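Local coordinates for calcium-regulated actin-bundling protein (PDB 4X3N) that binds and bundles actin filaments, binds calcium, and may contribute to the structure and reorganization of filopodia and pseudopodia during cell movements, at residues 192-197 with 284-289; 184-189 with 277-282; 50-55 with 171-176; 198-203 with 227-232. All blocks are in the same frame, centred on the assembly; numbering follows the deposited sequence.

Interaction 1 of 4, residues 192-197 with 284-289; sequences EVNKRI and EEKKKR
The flat side-chain amide of Asn194 takes the ammonium group of Lys286 at its oxygen: NZ stands 2.7 Å from OD1, tilted 27° out of the carbonyl plane. Its ND2 donates instead to Glu191 OE1, which fixes which way round the amide sits. The guanidinium of Arg196, a second flat group, takes no part across the contact; its edge, in plane, receives the Glu192 carboxylate through NE and OE2, while Lys195 NZ joins the network more loosely. Lys286 reaches across with a chain that bends at its last torsion (chi4 70°), which brings NZ to OD1 while CE stays 3.9 Å from Val193 CG1. Lower on the same chain, CG lies 4.4 Å from Ile197 CD1. Segments 192-197 and 284-289, on helices 181-211 and 273-290, run roughly parallel, their axes 11.8 Å apart at closest and inclined by 27°, and helix 232-255 completes a three-helix bundle with them: its Leu241 and Ala244 pack on Val193, and its Leu237 on Ile197. This wide spacing is bridged largely by the one long lysine. An alanine in place of Lys286 is likely to leave Asn194 OD1 without this donor and to take the aliphatic CD and CE from one side of Val193. Asp282 OD2 is a weak, long ion partner of the same ammonium.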
# COMPACT_ATOMS: atom_id res chain seq x y z
N GLU A 192 -15.70 -6.22 24.27
CA GLU A 192 -15.27 -7.35 25.08
C GLU A 192 -16.11 -8.64 24.74
O GLU A 192 -15.59 -9.72 24.80
CB GLU A 192 -15.35 -6.93 26.54
CG GLU A 192 -15.20 -8.06 27.55
CD GLU A 192 -13.84 -8.70 27.53
OE1 GLU A 192 -12.90 -8.01 27.14
OE2 GLU A 192 -13.74 -9.89 27.90
N VAL A 193 -17.38 -8.54 24.38
CA VAL A 193 -18.06 -9.70 23.87
C VAL A 193 -17.35 -10.22 22.61
O VAL A 193 -17.20 -11.43 22.46
CB VAL A 193 -19.53 -9.44 23.55
CG1 VAL A 193 -20.17 -10.65 22.91
CG2 VAL A 193 -20.31 -9.01 24.78
N ASN A 194 -16.95 -9.34 21.68
CA ASN A 194 -16.22 -9.81 20.53
C ASN A 194 -14.97 -10.56 20.95
O ASN A 194 -14.65 -11.64 20.43
CB ASN A 194 -15.85 -8.68 19.61
CG ASN A 194 -17.08 -8.13 18.91
OD1 ASN A 194 -18.03 -8.86 18.68
ND2 ASN A 194 -17.09 -6.86 18.63
N LYS A 195 -14.25 -10.00 21.91
CA LYS A 195 -13.05 -10.68 22.31
C LYS A 195 -13.39 -12.08 22.85
O LYS A 195 -12.70 -13.00 22.60
CB LYS A 195 -12.33 -9.79 23.30
CG LYS A 195 -10.99 -10.29 23.76
CD LYS A 195 -10.19 -9.24 24.57
CE LYS A 195 -10.36 -9.32 26.11
NZ LYS A 195 -10.34 -10.66 26.80
N ARG A 196 -14.43 -12.23 23.65
CA ARG A 196 -14.78 -13.56 24.19
C ARG A 196 -15.31 -14.52 23.10
O ARG A 196 -15.07 -15.70 23.16
CB ARG A 196 -15.80 -13.40 25.27
CG ARG A 196 -15.34 -12.63 26.52
CD ARG A 196 -14.05 -13.26 27.08
NE ARG A 196 -13.47 -12.37 28.07
CZ ARG A 196 -12.80 -12.72 29.18
NH1 ARG A 196 -12.54 -14.00 29.49
NH2 ARG A 196 -12.36 -11.77 30.00
N ILE A 197 -15.98 -13.98 22.09
CA ILE A 197 -16.43 -14.75 20.96
C ILE A 197 -15.24 -15.29 20.21
O ILE A 197 -15.21 -16.49 19.87
CB ILE A 197 -17.25 -13.87 19.99
CG1 ILE A 197 -18.66 -13.64 20.53
CG2 ILE A 197 -17.28 -14.56 18.64
CD1 ILE A 197 -19.44 -12.53 19.83
N GLU A 284 -28.46 -7.23 20.50
CA GLU A 284 -29.50 -8.16 20.03
C GLU A 284 -28.91 -9.29 19.16
O GLU A 284 -29.16 -10.47 19.41
CB GLU A 284 -30.55 -7.31 19.27
CG GLU A 284 -31.65 -8.04 18.52
CD GLU A 284 -32.46 -7.10 17.57
OE1 GLU A 284 -32.99 -7.60 16.56
OE2 GLU A 284 -32.58 -5.87 17.80
N GLU A 285 -28.12 -8.92 18.15
CA GLU A 285 -27.45 -9.86 17.25
C GLU A 285 -26.58 -10.83 18.05
O GLU A 285 -26.66 -12.07 17.92
CB GLU A 285 -26.56 -9.07 16.25
CG GLU A 285 -26.10 -9.84 15.02
CD GLU A 285 -27.25 -10.29 14.17
OE1 GLU A 285 -28.31 -9.65 14.27
OE2 GLU A 285 -27.11 -11.29 13.43
N LYS A 286 -25.79 -10.27 18.94
CA LYS A 286 -24.93 -11.11 19.73
C LYS A 286 -25.71 -12.11 20.53
O LYS A 286 -25.29 -13.29 20.59
CB LYS A 286 -23.99 -10.26 20.61
CG LYS A 286 -22.82 -9.66 19.82
CD LYS A 286 -22.38 -8.34 20.39
CE LYS A 286 -20.88 -8.07 20.10
NZ LYS A 286 -20.53 -7.79 18.67
N LYS A 287 -26.80 -11.69 21.17
CA LYS A 287 -27.54 -12.59 22.11
C LYS A 287 -28.17 -13.71 21.35
O LYS A 287 -28.16 -14.87 21.75
CB LYS A 287 -28.62 -11.84 22.89
CG LYS A 287 -28.05 -11.05 24.02
CD LYS A 287 -29.06 -10.10 24.67
CE LYS A 287 -30.07 -10.83 25.54
NZ LYS A 287 -31.06 -9.82 26.05
N LYS A 288 -28.71 -13.34 20.20
CA LYS A 288 -29.33 -14.30 19.30
C LYS A 288 -28.34 -15.42 18.98
O LYS A 288 -28.68 -16.59 19.09
CB LYS A 288 -29.84 -13.51 18.11
CG LYS A 288 -29.96 -14.09 16.72
CD LYS A 288 -31.03 -13.24 16.01
CE LYS A 288 -30.66 -12.84 14.59
NZ LYS A 288 -31.13 -13.91 13.67
N ARG A 289 -27.09 -15.06 18.71
CA ARG A 289 -26.10 -15.99 18.17
C ARG A 289 -25.34 -16.75 19.28
O ARG A 289 -25.04 -17.89 19.12
CB ARG A 289 -25.20 -15.21 17.19
CG ARG A 289 -23.92 -15.88 16.70
CD ARG A 289 -24.06 -16.51 15.33
NE ARG A 289 -22.81 -17.14 14.87
CZ ARG A 289 -22.31 -18.32 15.28
NH1 ARG A 289 -22.95 -19.06 16.19
NH2 ARG A 289 -21.16 -18.78 14.76

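Interaction 2 of 4, residues 184-189 with 277-282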
# COMPACT_ATOMS: atom_id res chain seq x y z
N LYS A 184 -19.40 5.09 25.92
CA LYS A 184 -18.13 4.49 25.66
C LYS A 184 -18.05 3.19 26.42
O LYS A 184 -17.62 2.18 25.89
CB LYS A 184 -16.98 5.40 26.05
CG LYS A 184 -15.60 4.87 25.71
CD LYS A 184 -14.56 5.89 26.14
CE LYS A 184 -13.18 5.46 25.72
NZ LYS A 184 -12.17 5.82 26.76
N LYS A 185 -18.50 3.19 27.66
CA LYS A 185 -18.48 1.96 28.48
C LYS A 185 -19.21 0.84 27.82
O LYS A 185 -18.73 -0.29 27.78
CB LYS A 185 -19.08 2.21 29.85
CG LYS A 185 -18.06 2.82 30.81
CD LYS A 185 -18.68 3.09 32.19
CE LYS A 185 -17.65 3.51 33.28
NZ LYS A 185 -16.92 4.76 32.94
N ALA A 186 -20.39 1.14 27.31
CA ALA A 186 -21.22 0.17 26.70
C ALA A 186 -20.60 -0.32 25.38
O ALA A 186 -20.62 -1.52 25.10
CB ALA A 186 -22.61 0.78 26.45
N ARG A 187 -20.03 0.60 24.58
CA ARG A 187 -19.34 0.17 23.34
C ARG A 187 -18.19 -0.83 23.68
O ARG A 187 -18.02 -1.88 23.08
CB ARG A 187 -18.73 1.38 22.64
CG ARG A 187 -17.95 0.98 21.41
CD ARG A 187 -17.58 2.15 20.51
NE ARG A 187 -16.95 3.26 21.18
CZ ARG A 187 -15.66 3.30 21.53
NH1 ARG A 187 -14.84 2.27 21.39
NH2 ARG A 187 -15.19 4.38 22.07
N LEU A 188 -17.39 -0.47 24.65
CA LEU A 188 -16.28 -1.32 25.03
C LEU A 188 -16.73 -2.61 25.66
O LEU A 188 -16.06 -3.63 25.50
CB LEU A 188 -15.33 -0.60 26.00
CG LEU A 188 -14.66 0.63 25.40
CD1 LEU A 188 -13.89 1.41 26.48
CD2 LEU A 188 -13.75 0.18 24.28
N ALA A 189 -17.84 -2.61 26.37
CA ALA A 189 -18.38 -3.86 26.84
C ALA A 189 -18.79 -4.78 25.67
O ALA A 189 -18.61 -6.00 25.68
CB ALA A 189 -19.57 -3.61 27.75
N TRP A 277 -29.20 3.22 19.29
CA TRP A 277 -29.78 2.22 18.40
C TRP A 277 -28.74 1.13 18.01
O TRP A 277 -29.03 -0.07 17.98
CB TRP A 277 -30.34 2.91 17.13
CG TRP A 277 -30.99 1.93 16.14
CD1 TRP A 277 -32.34 1.62 16.03
CD2 TRP A 277 -30.34 1.14 15.14
NE1 TRP A 277 -32.54 0.70 15.03
CE2 TRP A 277 -31.33 0.37 14.48
CE3 TRP A 277 -29.00 0.99 14.75
CZ2 TRP A 277 -31.02 -0.53 13.46
CZ3 TRP A 277 -28.70 0.10 13.73
CH2 TRP A 277 -29.71 -0.65 13.10
N TRP A 278 -27.51 1.54 17.70
CA TRP A 278 -26.51 0.58 17.16
C TRP A 278 -26.15 -0.43 18.22
O TRP A 278 -26.10 -1.63 17.99
CB TRP A 278 -25.24 1.33 16.73
CG TRP A 278 -24.27 0.48 16.00
CD1 TRP A 278 -23.27 -0.31 16.55
CD2 TRP A 278 -24.15 0.34 14.58
NE1 TRP A 278 -22.55 -0.88 15.58
CE2 TRP A 278 -23.06 -0.52 14.35
CE3 TRP A 278 -24.83 0.87 13.48
CZ2 TRP A 278 -22.67 -0.90 13.06
CZ3 TRP A 278 -24.43 0.50 12.19
CH2 TRP A 278 -23.36 -0.34 11.99
N MET A 279 -25.89 0.07 19.41
CA MET A 279 -25.49 -0.82 20.49
C MET A 279 -26.56 -1.81 20.85
O MET A 279 -26.29 -2.96 21.07
CB MET A 279 -25.09 0.01 21.71
CG MET A 279 -23.74 0.66 21.52
SD MET A 279 -23.09 1.39 23.04
CE MET A 279 -24.54 2.33 23.66
N ASN A 280 -27.81 -1.37 20.86
CA ASN A 280 -28.94 -2.32 21.08
C ASN A 280 -29.07 -3.29 19.98
O ASN A 280 -29.22 -4.47 20.20
CB ASN A 280 -30.25 -1.55 21.33
CG ASN A 280 -30.35 -1.04 22.79
OD1 ASN A 280 -30.75 -1.77 23.66
ND2 ASN A 280 -29.96 0.19 23.03
N ARG A 281 -29.03 -2.83 18.74
CA ARG A 281 -29.00 -3.77 17.63
C ARG A 281 -27.92 -4.83 17.71
O ARG A 281 -28.13 -6.02 17.39
CB ARG A 281 -28.81 -2.98 16.33
CG ARG A 281 -28.97 -3.81 15.09
CD ARG A 281 -30.40 -4.30 14.96
NE ARG A 281 -30.57 -5.08 13.75
CZ ARG A 281 -30.15 -6.34 13.59
NH1 ARG A 281 -29.55 -6.99 14.57
NH2 ARG A 281 -30.33 -6.96 12.40
N ASP A 282 -26.74 -4.40 18.09
CA ASP A 282 -25.57 -5.26 18.09
C ASP A 282 -25.66 -6.28 19.22
O ASP A 282 -25.45 -7.49 19.04
CB ASP A 282 -24.37 -4.35 18.22
CG ASP A 282 -23.10 -5.04 17.90
OD1 ASP A 282 -23.03 -5.59 16.78
OD2 ASP A 282 -22.17 -4.99 18.72
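Arg187 sends its guanidinium away from Met279, to a salt bridge between NH2 and Glu179 OE1, and its chain also touches Gln44 of helix 42-57. What it offers Met279 lies closer to the backbone: the sulfur SD comes to 3.5 Å from Arg187 N and 4.4 Å from Arg187 CB, a close approach with no hydrogen bond across it. The main packing is with Ala186, whose CB sits 3.5 Å from Met279 SD and 3.7 Å from Met279 CE. Met279 gets there extended from CA to SD (chi2 -169°) and then bending at chi3 (-48°), which keeps the terminal methyl beside the alanine CB as well. With a methyl as the only side chain at Ala186, the thioether lies nearly against the helix backbone; CA of Arg187 and CA of Met279 are 6.9 Å apart. No polar bond joins the segments, and both Ala186 and Met279 are buried. Beyond the pair, Ala247, Val248 and Ala251 of helix 232-255 pack on Ala186, while Trp278, next to Met279, stands edge-to-face to Tyr65 and Trp69 of helix 61-79. The contact belongs to the apolar core of a bundle of helices 181-211, 232-255 and 273-290, in which a methionine of one helix packs on an alanine that also meets helix 232-255.

Interaction 3 of 4, residues 50-55 with 171-176; sequences LNAYWA and CTRSMN
Arg173 lays its guanidinium against the ring of Tyr53, the two planes 30° apart and the side chains crossing at about a right angle. Ring atom CE1 of Tyr53 stands over the centre of the guanidinium, 3.3 Å from Arg173 CZ, so only one side of the ring overlaps the charged group. Arg173 CD approaches the ring face itself, 4.0 Å from the Tyr53 centroid and 21° off its normal, a CH-pi contact. The arginine chain is extended from CG to NE, which carries the flat group past Ala52 to the ring. On the way, Arg173 CB packs on Ala52 CB at 3.9 Å, and the guanidinium edge delivers NH1 to Ala52 O, 2.8 Å away with an N-H...O angle of 157°. That bond, with the Asp169 and Glu56 salt bridges, fixes the rotation of the group against the ring. Asp169 OD2 joins both residues, accepting from Tyr53 OH and forming a salt bridge with Arg173 NE, while NH1 also pairs with Glu56 OE1. A leucine in place of Arg173 would probably leave Ala52 O without this donor, Asp169 and Glu56 without their positive partner, and uncover one side of the tyrosine ring. Backbones come close here, with 5.5 Å between CA of Ala52 and CA of Arg173. The contact thus joins the C-terminal part of helix 42-57 to the last turn of helix 167-174; Phe33 of helix 28-38 packs on Ser174 there, and Phe49 and Phe164 meet the Tyr53 ring.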
# COMPACT_ATOMS: atom_id res chain seq x y z
N LEU A 50 -24.81 8.16 11.97
CA LEU A 50 -26.14 7.99 12.46
C LEU A 50 -26.49 9.01 13.54
O LEU A 50 -27.55 9.63 13.45
CB LEU A 50 -26.36 6.58 12.97
CG LEU A 50 -26.34 5.47 11.96
CD1 LEU A 50 -26.33 4.15 12.69
CD2 LEU A 50 -27.54 5.49 11.00
N ASN A 51 -25.63 9.23 14.53
CA ASN A 51 -25.86 10.30 15.48
C ASN A 51 -26.12 11.65 14.83
O ASN A 51 -26.92 12.40 15.32
CB ASN A 51 -24.68 10.51 16.41
CG ASN A 51 -24.63 9.46 17.51
OD1 ASN A 51 -25.63 8.83 17.82
ND2 ASN A 51 -23.47 9.28 18.09
N ALA A 52 -25.37 11.98 13.79
CA ALA A 52 -25.45 13.29 13.19
C ALA A 52 -26.77 13.44 12.39
O ALA A 52 -27.40 14.49 12.35
CB ALA A 52 -24.27 13.55 12.28
N TYR A 53 -27.18 12.37 11.75
CA TYR A 53 -28.27 12.47 10.82
C TYR A 53 -29.49 11.65 11.27
O TYR A 53 -30.34 11.29 10.46
CB TYR A 53 -27.79 12.01 9.45
CG TYR A 53 -26.97 13.02 8.73
CD1 TYR A 53 -27.55 14.14 8.17
CD2 TYR A 53 -25.58 12.87 8.63
CE1 TYR A 53 -26.76 15.09 7.53
CE2 TYR A 53 -24.79 13.77 7.97
CZ TYR A 53 -25.37 14.90 7.42
OH TYR A 53 -24.56 15.85 6.84
N TRP A 54 -29.59 11.37 12.56
CA TRP A 54 -30.65 10.48 13.04
C TRP A 54 -32.07 10.98 12.59
O TRP A 54 -32.92 10.17 12.21
CB TRP A 54 -30.57 10.32 14.59
CG TRP A 54 -31.38 9.18 15.07
CD1 TRP A 54 -32.54 9.23 15.83
CD2 TRP A 54 -31.14 7.81 14.80
NE1 TRP A 54 -33.02 7.98 16.01
CE2 TRP A 54 -32.17 7.08 15.40
CE3 TRP A 54 -30.18 7.13 14.05
CZ2 TRP A 54 -32.25 5.70 15.31
CZ3 TRP A 54 -30.24 5.74 13.98
CH2 TRP A 54 -31.26 5.04 14.60
N ALA A 55 -32.29 12.29 12.60
CA ALA A 55 -33.62 12.83 12.32
C ALA A 55 -33.98 12.47 10.92
O ALA A 55 -35.12 12.14 10.64
CB ALA A 55 -33.69 14.34 12.50
N CYS A 171 -19.67 17.63 9.42
CA CYS A 171 -18.69 18.12 10.39
C CYS A 171 -19.34 19.12 11.38
O CYS A 171 -19.14 19.08 12.62
CB CYS A 171 -17.48 18.73 9.66
SG CYS A 171 -16.48 17.55 8.73
N THR A 172 -20.21 19.96 10.82
CA THR A 172 -20.95 20.92 11.64
C THR A 172 -21.79 20.21 12.62
O THR A 172 -21.86 20.60 13.74
CB THR A 172 -21.91 21.73 10.78
OG1 THR A 172 -21.13 22.56 9.89
CG2 THR A 172 -22.87 22.58 11.63
N ARG A 173 -22.49 19.16 12.18
CA ARG A 173 -23.31 18.36 13.04
C ARG A 173 -22.53 17.54 14.06
O ARG A 173 -23.01 17.35 15.19
CB ARG A 173 -24.18 17.40 12.25
CG ARG A 173 -25.31 18.06 11.48
CD ARG A 173 -26.00 17.03 10.62
NE ARG A 173 -27.05 17.54 9.70
CZ ARG A 173 -28.32 17.09 9.71
NH1 ARG A 173 -28.79 16.19 10.58
NH2 ARG A 173 -29.14 17.53 8.82
N SER A 174 -21.36 17.05 13.69
CA SER A 174 -20.69 16.03 14.54
C SER A 174 -19.56 16.56 15.40
O SER A 174 -19.28 15.96 16.46
CB SER A 174 -20.11 14.90 13.63
OG SER A 174 -19.56 13.78 14.45
N MET A 175 -18.90 17.62 14.96
CA MET A 175 -17.80 18.24 15.73
C MET A 175 -18.22 18.70 17.13
O MET A 175 -19.34 19.12 17.36
CB MET A 175 -17.17 19.37 14.98
CG MET A 175 -16.34 18.88 13.82
SD MET A 175 -15.64 20.21 12.85
CE MET A 175 -14.31 20.61 13.99
N ASN A 176 -17.32 18.51 18.10
CA ASN A 176 -17.60 18.84 19.51
C ASN A 176 -18.82 18.16 20.16
O ASN A 176 -19.52 18.74 20.99
CB ASN A 176 -17.75 20.36 19.66
CG ASN A 176 -16.59 21.10 19.06
OD1 ASN A 176 -16.77 22.04 18.30
ND2 ASN A 176 -15.38 20.67 19.38

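Interaction 4 of 4, residues 198-203 with 227-232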
# COMPACT_ATOMS: atom_id res chain seq x y z
N ARG A 198 -14.24 -14.44 19.94
CA ARG A 198 -12.98 -14.94 19.28
C ARG A 198 -12.34 -16.05 20.12
O ARG A 198 -11.99 -17.05 19.59
CB ARG A 198 -11.97 -13.82 19.03
CG ARG A 198 -10.52 -14.24 18.66
CD ARG A 198 -9.65 -13.05 18.21
NE ARG A 198 -10.37 -12.22 17.26
CZ ARG A 198 -9.92 -11.09 16.72
NH1 ARG A 198 -8.73 -10.61 17.03
NH2 ARG A 198 -10.67 -10.43 15.84
N ALA A 199 -12.12 -15.81 21.40
CA ALA A 199 -11.53 -16.82 22.28
C ALA A 199 -12.32 -18.14 22.18
O ALA A 199 -11.73 -19.20 21.97
CB ALA A 199 -11.56 -16.32 23.72
N TYR A 200 -13.65 -18.08 22.29
CA TYR A 200 -14.51 -19.28 22.17
C TYR A 200 -14.47 -19.98 20.81
O TYR A 200 -14.29 -21.20 20.72
CB TYR A 200 -15.95 -18.91 22.54
CG TYR A 200 -17.01 -19.95 22.18
CD1 TYR A 200 -17.24 -21.08 22.98
CD2 TYR A 200 -17.86 -19.75 21.11
CE1 TYR A 200 -18.24 -21.98 22.69
CE2 TYR A 200 -18.87 -20.64 20.80
CZ TYR A 200 -19.06 -21.75 21.58
OH TYR A 200 -20.05 -22.63 21.23
N GLU A 201 -14.59 -19.21 19.74
CA GLU A 201 -14.52 -19.81 18.41
C GLU A 201 -13.13 -20.28 18.08
O GLU A 201 -12.97 -21.25 17.35
CB GLU A 201 -15.01 -18.86 17.34
CG GLU A 201 -16.43 -18.45 17.53
CD GLU A 201 -17.48 -19.45 17.04
OE1 GLU A 201 -17.19 -20.60 16.70
OE2 GLU A 201 -18.64 -19.04 17.04
N GLU A 202 -12.08 -19.66 18.65
CA GLU A 202 -10.72 -20.20 18.30
C GLU A 202 -10.48 -21.53 18.95
O GLU A 202 -9.90 -22.46 18.36
CB GLU A 202 -9.61 -19.19 18.65
CG GLU A 202 -9.42 -18.18 17.51
CD GLU A 202 -8.54 -17.00 17.87
OE1 GLU A 202 -8.18 -16.90 19.07
OE2 GLU A 202 -8.23 -16.18 16.96
N GLU A 203 -10.91 -21.64 20.18
CA GLU A 203 -10.79 -22.91 20.85
C GLU A 203 -11.66 -24.02 20.20
O GLU A 203 -11.29 -25.15 20.20
CB GLU A 203 -11.27 -22.73 22.25
CG GLU A 203 -11.44 -24.02 23.04
CD GLU A 203 -10.12 -24.66 23.37
OE1 GLU A 203 -9.07 -24.23 22.85
OE2 GLU A 203 -10.14 -25.66 24.12
N GLN A 227 -18.27 -31.00 24.75
CA GLN A 227 -18.64 -30.39 26.02
C GLN A 227 -18.50 -28.84 26.05
O GLN A 227 -18.83 -28.19 27.05
CB GLN A 227 -17.80 -31.03 27.11
CG GLN A 227 -18.43 -30.90 28.50
CD GLN A 227 -19.71 -31.71 28.65
OE1 GLN A 227 -19.66 -32.92 28.91
NE2 GLN A 227 -20.86 -31.06 28.53
N ILE A 228 -18.07 -28.27 24.92
CA ILE A 228 -17.49 -26.93 24.92
C ILE A 228 -18.36 -25.86 25.54
O ILE A 228 -17.84 -24.94 26.17
CB ILE A 228 -17.09 -26.46 23.50
CG1 ILE A 228 -16.19 -25.25 23.60
CG2 ILE A 228 -18.32 -26.16 22.65
CD1 ILE A 228 -15.42 -24.98 22.35
N ASP A 229 -19.66 -25.96 25.39
CA ASP A 229 -20.51 -24.91 25.91
C ASP A 229 -20.81 -24.98 27.40
O ASP A 229 -21.57 -24.19 27.91
CB ASP A 229 -21.79 -24.87 25.13
CG ASP A 229 -21.56 -24.47 23.72
OD1 ASP A 229 -20.58 -23.73 23.44
OD2 ASP A 229 -22.35 -24.89 22.87
N SER A 230 -20.19 -25.91 28.11
CA SER A 230 -20.23 -25.86 29.54
C SER A 230 -18.79 -25.64 30.00
O SER A 230 -18.46 -25.79 31.17
CB SER A 230 -20.85 -27.18 30.07
OG SER A 230 -20.19 -28.32 29.51
N GLY A 231 -17.93 -25.24 29.08
CA GLY A 231 -16.52 -24.95 29.40
C GLY A 231 -16.29 -23.51 29.82
O GLY A 231 -17.20 -22.71 29.87
N PRO A 232 -15.06 -23.19 30.18
CA PRO A 232 -14.75 -21.88 30.68
C PRO A 232 -14.99 -20.78 29.69
O PRO A 232 -15.52 -19.75 30.04
CB PRO A 232 -13.26 -21.95 31.01
CG PRO A 232 -12.77 -23.26 30.55
CD PRO A 232 -13.97 -24.15 30.42
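Tyr200 and Asp229 form the tight end of this contact: the phenol OH donates to Asp229 OD1 at 2.5 Å, using the syn lone pair of the carboxylate. The oxygen lies at the edge of the tyrosine ring, near its plane, and also comes to 3.0 Å from CE1 of Tyr200; ring and carboxylate planes are turned 31° apart. Placing CG opposite the backbone N (chi1 167°) carries the Tyr200 ring out from its helix to reach the turn. Ile228 fills in beside it, CG1 lying 4.0 Å from Tyr200 CE1. Packing thins out toward Glu203, whose CG only grazes Ile228 CD1 at 4.2 Å as the two chains slide past each other in opposite directions; its carboxylate leaves for Arg206. On the exposed side, Gln227 and Ser230 knit the turn to itself rather than to the helix. Gln227 O accepts from both Ser230 OG, at 2.8 Å, and Ser230 N, and the same hydroxyl receives Gln227 NE2 at 3.0 Å. The tyrosine, which is buried, is thus bound to an aspartate on the surface, with Lys234 packing on both. The turn links helix 220-227 to helix 232-255, Gly231 taking the N-cap position of the latter; Tyr200, through Asp229 and Ile228, holds it to helix 181-211, with Glu203 adding a slight contact, and Leu237 and Leu233 of helix 232-255 also pack there.

Interactions 1, 2 and 4 all use helix 181-211. Interactions 1 and 2, whose centres lie about 11 Å apart, join it at successive levels to helix 273-290; interaction 4, centred about 13 Å from interaction 1, ties it to the turn before helix 232-255. A long, weak ion pair, Arg289 NH2 to Glu201 OE2 at 3.4 Å, links 1 and 4. Interaction 3, between helices 42-57 and 167-174, lies on the opposite side of the chain's centre from interaction 4, about 40 Å away between centres, but meets interaction 2 where Trp277 CB packs 3.4 Å from Trp54 CH2. None of the segments contains a calcium ligand; Asp144, Asn146, Asp148, Arg150 and Glu155 form that site, consistent with an EF-hand loop.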